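Local coordinates for D-glucosaminate-6-phosphate ammonia lyase (Salmonella typhimurium, PDB 7LCE), which belongs to the pyridoxal-phosphate-dependent enzymes and adopts the aminotransferase-like fold, at residues E56-Y61 / S67-C72; I77-A82 / R242-G247; E52-L57 / G253-L258; E105-R110 / W143-A148. All coordinates share one frame; numbering follows the deposited sequence.

How the contacts relate
All four contacts are buried and lie in the part of the chain built around the mixed seven-stranded sheet. Contacts 1 and 3 share helix 47-62, with centres about 6 Å apart: one sets the helix against strand 66-70, the other against helix 248-262. Contact 2 touches contact 1 and joins the helix that follows that strand to the loop before helix 248-262. Contact 4, with its centre about 34 Å from that of contact 3, packs a helix on strand 105-109 toward the other side of the sheet. Only contact 1 has a polar link, between two serine hydroxyls; the other three are apolar. Contacts 1, 2 and 3 touch the second subunit, whereas contact 4 reaches two others.

Contact 1 (E56-Y61 / S67-C72); sequences ELVSRY and SYITSC
Val58 and Ser59 of helix 47-62 meet Ser67 and Ile69 where the helix turns back, after a short connection, into strand 66-70, outermost within the chain in the mixed sheet of the aminotransferase-like fold. The local axes approach to 7.3 Å at 107°, so the helix runs across the strand and not along it. At the start of the segment, Glu56 is directed away from the strand and forms a salt bridge with Arg60, NH2 meeting OE2 from above the carboxylate plane at 2.7 Å. Leu57 CD2 covers part of one face of that guanidinium. Val58 uses both branches: CG1, trans to the backbone N (chi1 169°), lies against Ser67 CB and OG, both at 3.8 Å, while CG2 faces Ile69 CD1 at 4.1 Å. Ile69 CD1 also lies near Leu254 of helix 248-262. Ser59 then supplies the polar link. Its hydroxyl is also hydrogen-bonded to Gly55 O, one turn back in the helix, and that of Ser67 to Thr224 OG1 on the adjacent strand. In the middle Ser59 OG and Ser67 OG are 2.6 Å apart, and the Ser67 proton could serve either this bond or another acceptor within reach.

Contact 2 (I77-A82 / R242-G247); sequences IAIAVA and RAMKIG
Met244 reaches from the loop between helices 227-234 and 248-262 to the side of helix 73-86, where Ala78 and Ile79 receive it. This packing is apolar throughout. The terminal methyl makes the closest approach, with Met244 CE 3.7 Å from Ala78 CB. Met244 SD lies 4.2 Å from Ala78 CB and, at 4.3 Å from Ile79 CG1, also reaches the next residue. The side chain is stretched out beyond CG (chi2 163°, chi3 -176°), which lets a thin, unbranched chain bridge the gap between the backbones. Ile79 CA and Met244 CA are still 9.2 Å apart. The contact is correspondingly small, about 103 Å² in all, and consists of the end of one methionine laid over two successive residues of the helix.

Polar interactions belong to the flanks. Met244 O has a weak hydrogen bond with Ser71 OG, just ahead of helix 73-86, so the loop backbone is also tied near the start of that helix. Arg242 turns to the second subunit, where its NH1 is hydrogen-bonded to the side chain of the pyridoxal-phosphate-modified lysine. The loop that sends Met244 into its own subunit therefore also contributes to the cofactor site of the neighbouring one.

Helix 73-86 lies between several elements here. Ile77 and Ala78 touch helix 120-126, Ile79 also packs on Tyr68 and Thr70 of strand 66-70, and Ala80 rests on Ile187 of strand 186-189. On the loop side, Ile246 touches Ile69 of strand 66-70, and Gly247 takes the N-cap position of helix 248-262.

Contact 3 (E52-L57 / G253-L258); sequences EKTGEL and GLVYAL
Val255 of helix 248-262 points at helix 47-62 and divides its two methyls between Leu57 and Thr54, residues one turn apart. Val255 CG1 meets Leu57 CD1 at 3.7 Å and lies 3.9 Å from Leu57 CB; Val255 CG2 faces Thr54 CG2 at 4.1 Å. Each partner crosses the valine at about a right angle. The first torsion of Val255 (chi1 178°) places CG1 opposite the backbone N, which turns one branch to each neighbour. The helices are close here, with Leu57 CA 6.9 Å from Val255 CA.

In the next shell, Thr54 OG1 is hydrogen-bonded to Leu50 O of its own helix, which probably helps hold the rotation that presents the methyl to Val255. Lys53 NZ forms a salt bridge with Glu56 OE1 at 3.1 Å, from above the carboxylate plane. Further out, Leu9 of the second subunit packs on both Lys53 and Leu57, and a calcium ion lies about 4 Å from the Val255 side chain.

Aliphatic carbons, mostly methyls, make the contact between the segments, so its fit probably rests on shape, while the Thr54 hydroxyl and the Lys53-Glu56 charge pair are satisfied within helix 47-62.

Contact 4 (E105-R110 / W143-A148); sequences EVVMLR and WQLESA
The beta-alpha-beta crossover from strand 130-134 to strand 153-159 runs through helix 142-147, and here it sets Leu145 and Ala148 against Val107 of the strand lying between those two in the sheet. Val107 CG1 is the shared contact point, 3.8 Å from Leu145 CD1 and equally 3.8 Å from Ala148 CB. Its other methyl turns to Ala148 alone, with Val107 CG2 4.0 Å from Ala148 CB. The bond from CA to CB of Leu145 does not aim at the strand; CG lies opposite the backbone N (chi1 175°), and the next torsion (chi2 58°) brings CD1 over to the valine.

The seven-stranded mixed sheet is that of the aminotransferase-like fold, and here its strands 153-159, 105-109 and 130-134 run parallel. Covering the middle one, the crossover also touches its neighbour: Ala148 packs on Val132 and Val134 of strand 130-134. Leu145 is shared with helix 172-181, where it meets Phe175 and Val178.

Away from the strand, Trp143 and Ser147 interact with each other and with a neighbouring subunit. Trp143 O accepts two bonds from one residue, Ser147 N at 3.0 Å and Ser147 OG at 2.9 Å, which arrive from opposite faces of the carbonyl plane. The same Ser147 OG lies in plane at the edge of the Trp143 ring, and Gln144 CG covers part of one ring face. Arg90 of the fourth subunit makes a cation-pi interaction with Trp143. Just past the C-terminal end of strand 105-109, Arg110 forms salt bridges with Glu133 of its own chain and Glu133 of the third subunit.

Contact 1 (E56-Y61 / S67-C72)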
loop_
_atom_site.group_PDB
_atom_site.type_symbol
_atom_site.label_atom_id
_atom_site.label_comp_id
_atom_site.label_asym_id
_atom_site.label_seq_id
_atom_site.Cartn_x
_atom_site.Cartn_y
_atom_site.Cartn_z
ATOM N N GLU A 56 -48.805 7.995 -4.034
ATOM C CA GLU A 56 -49.996 7.860 -3.202
ATOM C C GLU A 56 -50.950 6.823 -3.779
ATOM O O GLU A 56 -51.459 5.963 -3.050
ATOM C CB GLU A 56 -50.693 9.221 -3.093
ATOM C CG GLU A 56 -52.043 9.205 -2.389
ATOM C CD GLU A 56 -52.745 10.557 -2.435
ATOM O OE1 GLU A 56 -52.156 11.518 -2.978
ATOM O OE2 GLU A 56 -53.891 10.658 -1.947
ATOM N N LEU A 57 -51.195 6.878 -5.092
ATOM C CA LEU A 57 -52.169 5.969 -5.686
ATOM C C LEU A 57 -51.680 4.531 -5.646
ATOM O O LEU A 57 -52.449 3.623 -5.319
ATOM C CB LEU A 57 -52.488 6.393 -7.118
ATOM C CG LEU A 57 -53.134 7.771 -7.273
ATOM C CD1 LEU A 57 -53.356 8.125 -8.741
ATOM C CD2 LEU A 57 -54.432 7.809 -6.492
ATOM N N VAL A 58 -50.398 4.307 -5.937
ATOM C CA VAL A 58 -49.856 2.952 -5.892
ATOM C C VAL A 58 -49.909 2.398 -4.473
ATOM O O VAL A 58 -50.235 1.223 -4.258
ATOM C CB VAL A 58 -48.422 2.934 -6.456
ATOM C CG1 VAL A 58 -47.749 1.606 -6.171
ATOM C CG2 VAL A 58 -48.445 3.208 -7.953
ATOM N N SER A 59 -49.609 3.239 -3.483
ATOM C CA SER A 59 -49.582 2.783 -2.099
ATOM C C SER A 59 -50.949 2.340 -1.599
ATOM O O SER A 59 -51.016 1.539 -0.661
ATOM C CB SER A 59 -49.026 3.888 -1.205
ATOM O OG SER A 59 -47.710 4.228 -1.600
ATOM N N ARG A 60 -52.037 2.832 -2.199
ATOM C CA ARG A 60 -53.366 2.390 -1.785
ATOM C C ARG A 60 -53.561 0.900 -2.033
ATOM O O ARG A 60 -54.296 0.239 -1.290
ATOM C CB ARG A 60 -54.445 3.202 -2.503
ATOM C CG ARG A 60 -54.457 4.668 -2.108
ATOM C CD ARG A 60 -55.519 5.453 -2.855
ATOM N NE ARG A 60 -55.392 6.885 -2.606
ATOM C CZ ARG A 60 -56.141 7.819 -3.177
ATOM N NH1 ARG A 60 -57.096 7.508 -4.038
ATOM N NH2 ARG A 60 -55.923 9.097 -2.878
ATOM N N TYR A 61 -52.911 0.354 -3.061
ATOM C CA TYR A 61 -53.055 -1.067 -3.353
ATOM C C TYR A 61 -52.125 -1.923 -2.502
ATOM O O TYR A 61 -52.437 -3.088 -2.236
ATOM C CB TYR A 61 -52.788 -1.331 -4.837
ATOM C CG TYR A 61 -53.651 -0.521 -5.777
ATOM C CD1 TYR A 61 -54.933 -0.940 -6.112
ATOM C CD2 TYR A 61 -53.182 0.662 -6.335
ATOM C CE1 TYR A 61 -55.725 -0.201 -6.973
ATOM C CE2 TYR A 61 -53.967 1.406 -7.197
ATOM C CZ TYR A 61 -55.237 0.970 -7.513
ATOM O OH TYR A 61 -56.020 1.708 -8.371
ATOM N N SER A 67 -44.738 5.236 -2.132
ATOM C CA SER A 67 -44.299 4.403 -3.243
ATOM C C SER A 67 -43.587 5.268 -4.271
ATOM O O SER A 67 -43.751 6.490 -4.306
ATOM C CB SER A 67 -45.474 3.660 -3.896
ATOM O OG SER A 67 -46.091 2.763 -2.988
ATOM N N TYR A 68 -42.786 4.615 -5.111
ATOM C CA TYR A 68 -42.044 5.292 -6.166
ATOM C C TYR A 68 -42.034 4.403 -7.398
ATOM O O TYR A 68 -41.665 3.229 -7.311
ATOM C CB TYR A 68 -40.611 5.609 -5.722
ATOM C CG TYR A 68 -39.756 6.257 -6.789
ATOM C CD1 TYR A 68 -40.018 7.548 -7.228
ATOM C CD2 TYR A 68 -38.679 5.583 -7.348
ATOM C CE1 TYR A 68 -39.238 8.145 -8.201
ATOM C CE2 TYR A 68 -37.892 6.173 -8.322
ATOM C CZ TYR A 68 -38.176 7.455 -8.744
ATOM O OH TYR A 68 -37.395 8.049 -9.713
ATOM N N ILE A 69 -42.425 4.967 -8.542
ATOM C CA ILE A 69 -42.541 4.215 -9.787
ATOM C C ILE A 69 -41.209 4.245 -10.523
ATOM O O ILE A 69 -40.547 5.288 -10.603
ATOM C CB ILE A 69 -43.673 4.777 -10.667
ATOM C CG1 ILE A 69 -45.024 4.618 -9.972
ATOM C CG2 ILE A 69 -43.696 4.091 -12.024
ATOM C CD1 ILE A 69 -46.203 4.992 -10.847
ATOM N N THR A 70 -40.814 3.094 -11.058
ATOM C CA THR A 70 -39.576 2.920 -11.803
ATOM C C THR A 70 -39.887 2.341 -13.181
ATOM O O THR A 70 -41.033 2.012 -13.501
ATOM C CB THR A 70 -38.608 2.011 -11.041
ATOM O OG1 THR A 70 -39.199 0.715 -10.886
ATOM C CG2 THR A 70 -38.296 2.586 -9.669
ATOM N N SER A 71 -38.844 2.216 -14.007
ATOM C CA SER A 71 -39.029 1.671 -15.349
ATOM C C SER A 71 -39.235 0.163 -15.319
ATOM O O SER A 71 -39.933 -0.386 -16.180
ATOM C CB SER A 71 -37.833 2.019 -16.232
ATOM O OG SER A 71 -36.652 1.404 -15.747
ATOM N N CYS A 72 -38.635 -0.521 -14.350
ATOM C CA CYS A 72 -38.736 -1.971 -14.254
ATOM C C CYS A 72 -38.314 -2.390 -12.853
ATOM O O CYS A 72 -37.827 -1.580 -12.060
ATOM C CB CYS A 72 -37.879 -2.652 -15.322
ATOM S SG CYS A 72 -36.160 -2.104 -15.317
#

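Contact 2 (I77-A82 / R242-G247)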
loop_
_atom_site.group_PDB
_atom_site.type_symbol
_atom_site.label_atom_id
_atom_site.label_comp_id
_atom_site.label_asym_id
_atom_site.label_seq_id
_atom_site.Cartn_x
_atom_site.Cartn_y
_atom_site.Cartn_z
ATOM N N ILE A 77 -34.565 -2.438 -7.911
ATOM C CA ILE A 77 -33.511 -3.010 -7.080
ATOM C C ILE A 77 -32.315 -2.070 -7.016
ATOM O O ILE A 77 -31.767 -1.810 -5.938
ATOM C CB ILE A 77 -33.112 -4.403 -7.601
ATOM C CG1 ILE A 77 -34.293 -5.371 -7.487
ATOM C CG2 ILE A 77 -31.896 -4.929 -6.851
ATOM C CD1 ILE A 77 -34.005 -6.751 -8.026
ATOM N N ALA A 78 -31.897 -1.540 -8.168
ATOM C CA ALA A 78 -30.757 -0.631 -8.190
ATOM C C ALA A 78 -31.037 0.633 -7.388
ATOM O O ALA A 78 -30.184 1.088 -6.617
ATOM C CB ALA A 78 -30.396 -0.277 -9.631
ATOM N N ILE A 79 -32.235 1.200 -7.537
ATOM C CA ILE A 79 -32.555 2.436 -6.829
ATOM C C ILE A 79 -32.687 2.181 -5.333
ATOM O O ILE A 79 -32.203 2.968 -4.511
ATOM C CB ILE A 79 -33.833 3.068 -7.410
ATOM C CG1 ILE A 79 -33.596 3.533 -8.845
ATOM C CG2 ILE A 79 -34.292 4.233 -6.556
ATOM C CD1 ILE A 79 -34.851 4.032 -9.524
ATOM N N ALA A 80 -33.334 1.075 -4.954
ATOM C CA ALA A 80 -33.515 0.781 -3.535
ATOM C C ALA A 80 -32.175 0.601 -2.835
ATOM O O ALA A 80 -31.990 1.069 -1.705
ATOM C CB ALA A 80 -34.388 -0.460 -3.359
ATOM N N VAL A 81 -31.223 -0.064 -3.494
ATOM C CA VAL A 81 -29.889 -0.215 -2.917
ATOM C C VAL A 81 -29.215 1.144 -2.790
ATOM O O VAL A 81 -28.636 1.476 -1.748
ATOM C CB VAL A 81 -29.047 -1.190 -3.756
ATOM C CG1 VAL A 81 -27.603 -1.190 -3.280
ATOM C CG2 VAL A 81 -29.627 -2.590 -3.665
ATOM N N ALA A 82 -29.285 1.956 -3.850
ATOM C CA ALA A 82 -28.732 3.305 -3.785
ATOM C C ALA A 82 -29.406 4.124 -2.693
ATOM O O ALA A 82 -28.758 4.960 -2.053
ATOM C CB ALA A 82 -28.871 4.002 -5.137
ATOM N N ARG A 242 -31.730 8.570 -13.402
ATOM C CA ARG A 242 -31.943 9.355 -14.613
ATOM C C ARG A 242 -31.753 8.509 -15.869
ATOM O O ARG A 242 -32.364 8.796 -16.905
ATOM C CB ARG A 242 -30.998 10.559 -14.620
ATOM C CG ARG A 242 -31.303 11.604 -15.682
ATOM C CD ARG A 242 -32.534 12.426 -15.325
ATOM N NE ARG A 242 -32.607 13.658 -16.103
ATOM C CZ ARG A 242 -33.107 13.742 -17.328
ATOM N NH1 ARG A 242 -33.607 12.684 -17.946
ATOM N NH2 ARG A 242 -33.107 14.919 -17.950
ATOM N N ALA A 243 -30.924 7.466 -15.795
ATOM C CA ALA A 243 -30.716 6.549 -16.907
ATOM C C ALA A 243 -31.723 5.407 -16.930
ATOM O O ALA A 243 -31.793 4.684 -17.929
ATOM C CB ALA A 243 -29.296 5.972 -16.867
ATOM N N MET A 244 -32.490 5.224 -15.854
ATOM C CA MET A 244 -33.518 4.195 -15.791
ATOM C C MET A 244 -34.891 4.850 -15.865
ATOM O O MET A 244 -35.743 4.631 -14.997
ATOM C CB MET A 244 -33.380 3.381 -14.504
ATOM C CG MET A 244 -31.967 2.899 -14.234
ATOM S SD MET A 244 -31.717 2.394 -12.521
ATOM C CE MET A 244 -29.961 2.029 -12.547
ATOM N N LYS A 245 -35.107 5.658 -16.899
ATOM C CA LYS A 245 -36.235 6.578 -16.922
ATOM C C LYS A 245 -37.533 5.884 -17.308
ATOM O O LYS A 245 -37.562 5.029 -18.197
ATOM C CB LYS A 245 -35.961 7.731 -17.889
ATOM C CG LYS A 245 -36.719 9.004 -17.547
ATOM C CD LYS A 245 -36.564 10.054 -18.630
ATOM C CE LYS A 245 -37.268 11.343 -18.244
ATOM N NZ LYS A 245 -37.320 12.305 -19.376
ATOM N N ILE A 246 -38.607 6.261 -16.621
ATOM C CA ILE A 246 -39.968 5.956 -17.038
ATOM C C ILE A 246 -40.702 7.281 -17.189
ATOM O O ILE A 246 -40.617 8.148 -16.311
ATOM C CB ILE A 246 -40.688 5.017 -16.046
ATOM C CG1 ILE A 246 -42.145 4.813 -16.464
ATOM C CG2 ILE A 246 -40.603 5.537 -14.617
ATOM C CD1 ILE A 246 -42.876 3.779 -15.642
ATOM N N GLY A 247 -41.401 7.447 -18.308
ATOM C CA GLY A 247 -42.062 8.699 -18.602
ATOM C C GLY A 247 -43.411 8.829 -17.934
ATOM O O GLY A 247 -43.902 7.928 -17.255
#

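Contact 3 (E52-L57 / G253-L258)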
loop_
_atom_site.group_PDB
_atom_site.type_symbol
_atom_site.label_atom_id
_atom_site.label_comp_id
_atom_site.label_asym_id
_atom_site.label_seq_id
_atom_site.Cartn_x
_atom_site.Cartn_y
_atom_site.Cartn_z
ATOM N N GLU A 52 -45.289 12.482 -6.867
ATOM C CA GLU A 52 -45.840 12.452 -5.519
ATOM C C GLU A 52 -47.202 11.768 -5.511
ATOM O O GLU A 52 -47.455 10.877 -4.693
ATOM C CB GLU A 52 -45.936 13.886 -4.986
ATOM C CG GLU A 52 -46.143 14.022 -3.488
ATOM C CD GLU A 52 -44.927 13.560 -2.699
ATOM O OE1 GLU A 52 -43.851 13.382 -3.312
ATOM O OE2 GLU A 52 -45.044 13.382 -1.467
ATOM N N LYS A 53 -48.079 12.159 -6.442
ATOM C CA LYS A 53 -49.441 11.631 -6.491
ATOM C C LYS A 53 -49.473 10.154 -6.877
ATOM O O LYS A 53 -50.244 9.375 -6.300
ATOM C CB LYS A 53 -50.282 12.455 -7.468
ATOM C CG LYS A 53 -51.785 12.223 -7.367
ATOM C CD LYS A 53 -52.299 12.636 -5.994
ATOM C CE LYS A 53 -53.819 12.648 -5.929
ATOM N NZ LYS A 53 -54.326 13.077 -4.591
ATOM N N THR A 54 -48.669 9.755 -7.871
ATOM C CA THR A 54 -48.648 8.351 -8.273
ATOM C C THR A 54 -48.158 7.460 -7.141
ATOM O O THR A 54 -48.643 6.333 -6.986
ATOM C CB THR A 54 -47.791 8.161 -9.524
ATOM O OG1 THR A 54 -46.528 8.813 -9.343
ATOM C CG2 THR A 54 -48.498 8.740 -10.746
ATOM N N GLY A 55 -47.215 7.947 -6.330
ATOM C CA GLY A 55 -46.804 7.183 -5.163
ATOM C C GLY A 55 -47.957 6.973 -4.195
ATOM O O GLY A 55 -48.104 5.896 -3.613
ATOM N N GLU A 56 -48.805 7.995 -4.034
ATOM C CA GLU A 56 -49.996 7.860 -3.202
ATOM C C GLU A 56 -50.950 6.823 -3.779
ATOM O O GLU A 56 -51.459 5.963 -3.050
ATOM C CB GLU A 56 -50.693 9.221 -3.093
ATOM C CG GLU A 56 -52.043 9.205 -2.389
ATOM C CD GLU A 56 -52.745 10.557 -2.435
ATOM O OE1 GLU A 56 -52.156 11.518 -2.978
ATOM O OE2 GLU A 56 -53.891 10.658 -1.947
ATOM N N LEU A 57 -51.195 6.878 -5.092
ATOM C CA LEU A 57 -52.169 5.969 -5.686
ATOM C C LEU A 57 -51.680 4.531 -5.646
ATOM O O LEU A 57 -52.449 3.623 -5.319
ATOM C CB LEU A 57 -52.488 6.393 -7.118
ATOM C CG LEU A 57 -53.134 7.771 -7.273
ATOM C CD1 LEU A 57 -53.356 8.125 -8.741
ATOM C CD2 LEU A 57 -54.432 7.809 -6.492
ATOM N N GLY A 253 -49.898 4.782 -16.890
ATOM C CA GLY A 253 -50.314 3.460 -17.327
ATOM C C GLY A 253 -50.286 2.434 -16.211
ATOM O O GLY A 253 -51.188 1.601 -16.100
ATOM N N LEU A 254 -49.257 2.487 -15.361
ATOM C CA LEU A 254 -49.178 1.552 -14.243
ATOM C C LEU A 254 -50.341 1.744 -13.275
ATOM O O LEU A 254 -50.927 0.767 -12.794
ATOM C CB LEU A 254 -47.845 1.714 -13.513
ATOM C CG LEU A 254 -47.723 0.957 -12.189
ATOM C CD1 LEU A 254 -47.815 -0.544 -12.413
ATOM C CD2 LEU A 254 -46.433 1.323 -11.471
ATOM N N VAL A 255 -50.686 2.998 -12.974
ATOM C CA VAL A 255 -51.774 3.261 -12.037
ATOM C C VAL A 255 -53.096 2.751 -12.597
ATOM O O VAL A 255 -53.883 2.111 -11.887
ATOM C CB VAL A 255 -51.839 4.761 -11.699
ATOM C CG1 VAL A 255 -53.003 5.043 -10.756
ATOM C CG2 VAL A 255 -50.524 5.216 -11.089
ATOM N N TYR A 256 -53.360 3.018 -13.879
ATOM C CA TYR A 256 -54.599 2.533 -14.480
ATOM C C TYR A 256 -54.577 1.024 -14.674
ATOM O O TYR A 256 -55.635 0.386 -14.678
ATOM C CB TYR A 256 -54.868 3.253 -15.802
ATOM C CG TYR A 256 -55.601 4.563 -15.617
ATOM C CD1 TYR A 256 -54.938 5.702 -15.179
ATOM C CD2 TYR A 256 -56.964 4.653 -15.861
ATOM C CE1 TYR A 256 -55.615 6.894 -14.995
ATOM C CE2 TYR A 256 -57.647 5.841 -15.686
ATOM C CZ TYR A 256 -56.970 6.958 -15.254
ATOM O OH TYR A 256 -57.653 8.141 -15.079
ATOM N N ALA A 257 -53.390 0.435 -14.828
ATOM C CA ALA A 257 -53.302 -1.019 -14.890
ATOM C C ALA A 257 -53.556 -1.648 -13.528
ATOM O O ALA A 257 -54.110 -2.750 -13.448
ATOM C CB ALA A 257 -51.940 -1.446 -15.427
ATOM N N LEU A 258 -53.155 -0.967 -12.451
ATOM C CA LEU A 258 -53.432 -1.473 -11.111
ATOM C C LEU A 258 -54.926 -1.462 -10.807
ATOM O O LEU A 258 -55.446 -2.406 -10.201
ATOM C CB LEU A 258 -52.667 -0.652 -10.075
ATOM C CG LEU A 258 -51.171 -0.946 -9.982
ATOM C CD1 LEU A 258 -50.529 -0.095 -8.904
ATOM C CD2 LEU A 258 -50.935 -2.424 -9.713
#

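Contact 4 (E105-R110 / W143-A148)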
loop_
_atom_site.group_PDB
_atom_site.type_symbol
_atom_site.label_atom_id
_atom_site.label_comp_id
_atom_site.label_asym_id
_atom_site.label_seq_id
_atom_site.Cartn_x
_atom_site.Cartn_y
_atom_site.Cartn_z
ATOM N N GLU A 105 -22.352 -2.704 1.712
ATOM C CA GLU A 105 -22.531 -4.145 1.611
ATOM C C GLU A 105 -24.010 -4.498 1.691
ATOM O O GLU A 105 -24.717 -4.051 2.600
ATOM C CB GLU A 105 -21.747 -4.860 2.710
ATOM C CG GLU A 105 -20.240 -4.792 2.521
ATOM C CD GLU A 105 -19.476 -5.498 3.622
ATOM O OE1 GLU A 105 -20.120 -6.078 4.524
ATOM O OE2 GLU A 105 -18.227 -5.467 3.586
ATOM N N VAL A 106 -24.475 -5.295 0.731
ATOM C CA VAL A 106 -25.844 -5.801 0.700
ATOM C C VAL A 106 -25.796 -7.281 1.049
ATOM O O VAL A 106 -25.157 -8.073 0.344
ATOM C CB VAL A 106 -26.505 -5.582 -0.670
ATOM C CG1 VAL A 106 -27.850 -6.282 -0.718
ATOM C CG2 VAL A 106 -26.669 -4.099 -0.947
ATOM N N VAL A 107 -26.463 -7.654 2.135
ATOM C CA VAL A 107 -26.418 -9.012 2.662
ATOM C C VAL A 107 -27.626 -9.781 2.144
ATOM O O VAL A 107 -28.773 -9.367 2.353
ATOM C CB VAL A 107 -26.381 -9.010 4.197
ATOM C CG1 VAL A 107 -26.580 -10.413 4.724
ATOM C CG2 VAL A 107 -25.062 -8.431 4.686
ATOM N N MET A 108 -27.372 -10.910 1.486
ATOM C CA MET A 108 -28.439 -11.737 0.945
ATOM C C MET A 108 -28.027 -13.198 1.020
ATOM O O MET A 108 -26.850 -13.524 1.204
ATOM C CB MET A 108 -28.776 -11.345 -0.496
ATOM C CG MET A 108 -27.635 -11.556 -1.465
ATOM S SD MET A 108 -28.073 -11.080 -3.144
ATOM C CE MET A 108 -29.340 -12.282 -3.537
ATOM N N LEU A 109 -29.016 -14.077 0.883
ATOM C CA LEU A 109 -28.749 -15.509 0.873
ATOM C C LEU A 109 -28.060 -15.915 -0.423
ATOM O O LEU A 109 -28.406 -15.432 -1.505
ATOM C CB LEU A 109 -30.051 -16.294 1.024
ATOM C CG LEU A 109 -30.866 -16.122 2.303
ATOM C CD1 LEU A 109 -32.106 -16.997 2.242
ATOM C CD2 LEU A 109 -30.027 -16.457 3.525
ATOM N N ARG A 110 -27.078 -16.813 -0.310
ATOM C CA ARG A 110 -26.452 -17.363 -1.509
ATOM C C ARG A 110 -27.475 -18.096 -2.367
ATOM O O ARG A 110 -27.418 -18.043 -3.601
ATOM C CB ARG A 110 -25.300 -18.294 -1.127
ATOM C CG ARG A 110 -24.735 -19.087 -2.299
ATOM C CD ARG A 110 -23.457 -19.819 -1.928
ATOM N NE ARG A 110 -22.291 -18.949 -2.020
ATOM C CZ ARG A 110 -21.700 -18.378 -0.979
ATOM N NH1 ARG A 110 -22.128 -18.579 0.255
ATOM N NH2 ARG A 110 -20.650 -17.588 -1.183
ATOM N N TRP A 143 -27.686 -17.725 12.421
ATOM C CA TRP A 143 -26.430 -17.167 12.916
ATOM C C TRP A 143 -25.508 -16.774 11.771
ATOM O O TRP A 143 -24.707 -15.844 11.911
ATOM C CB TRP A 143 -25.724 -18.151 13.854
ATOM C CG TRP A 143 -25.204 -19.404 13.205
ATOM C CD1 TRP A 143 -25.797 -20.631 13.200
ATOM C CD2 TRP A 143 -23.973 -19.551 12.480
ATOM N NE1 TRP A 143 -25.016 -21.533 12.516
ATOM C CE2 TRP A 143 -23.891 -20.894 12.063
ATOM C CE3 TRP A 143 -22.934 -18.677 12.142
ATOM C CZ2 TRP A 143 -22.814 -21.383 11.324
ATOM C CZ3 TRP A 143 -21.865 -19.164 11.407
ATOM C CH2 TRP A 143 -21.815 -20.505 11.008
ATOM N N GLN A 144 -25.608 -17.466 10.632
ATOM C CA GLN A 144 -24.872 -17.045 9.446
ATOM C C GLN A 144 -25.362 -15.691 8.949
ATOM O O GLN A 144 -24.562 -14.854 8.515
ATOM C CB GLN A 144 -24.995 -18.099 8.345
ATOM C CG GLN A 144 -24.165 -19.350 8.585
ATOM C CD GLN A 144 -24.462 -20.441 7.576
ATOM O OE1 GLN A 144 -25.593 -20.578 7.110
ATOM N NE2 GLN A 144 -23.440 -21.213 7.216
ATOM N N LEU A 145 -26.676 -15.458 9.000
ATOM C CA LEU A 145 -27.213 -14.162 8.598
ATOM C C LEU A 145 -26.746 -13.063 9.539
ATOM O O LEU A 145 -26.440 -11.948 9.100
ATOM C CB LEU A 145 -28.740 -14.213 8.561
ATOM C CG LEU A 145 -29.450 -12.891 8.267
ATOM C CD1 LEU A 145 -28.999 -12.325 6.933
ATOM C CD2 LEU A 145 -30.956 -13.077 8.289
ATOM N N GLU A 146 -26.681 -13.360 10.837
ATOM C CA GLU A 146 -26.295 -12.343 11.805
ATOM C C GLU A 146 -24.805 -12.030 11.737
ATOM O O GLU A 146 -24.402 -10.892 12.001
ATOM C CB GLU A 146 -26.692 -12.791 13.209
ATOM C CG GLU A 146 -28.190 -12.992 13.374
ATOM C CD GLU A 146 -28.568 -13.508 14.749
ATOM O OE1 GLU A 146 -27.744 -14.212 15.371
ATOM O OE2 GLU A 146 -29.692 -13.204 15.208
ATOM N N SER A 147 -23.975 -13.009 11.374
ATOM C CA SER A 147 -22.538 -12.760 11.309
ATOM C C SER A 147 -22.167 -11.870 10.133
ATOM O O SER A 147 -21.145 -11.177 10.185
ATOM C CB SER A 147 -21.774 -14.081 11.231
ATOM O OG SER A 147 -22.049 -14.888 12.363
ATOM N N ALA A 148 -22.980 -11.864 9.073
ATOM C CA ALA A 148 -22.671 -11.052 7.900
ATOM C C ALA A 148 -22.886 -9.565 8.145
ATOM O O ALA A 148 -22.370 -8.744 7.379
ATOM C CB ALA A 148 -23.514 -11.506 6.706
#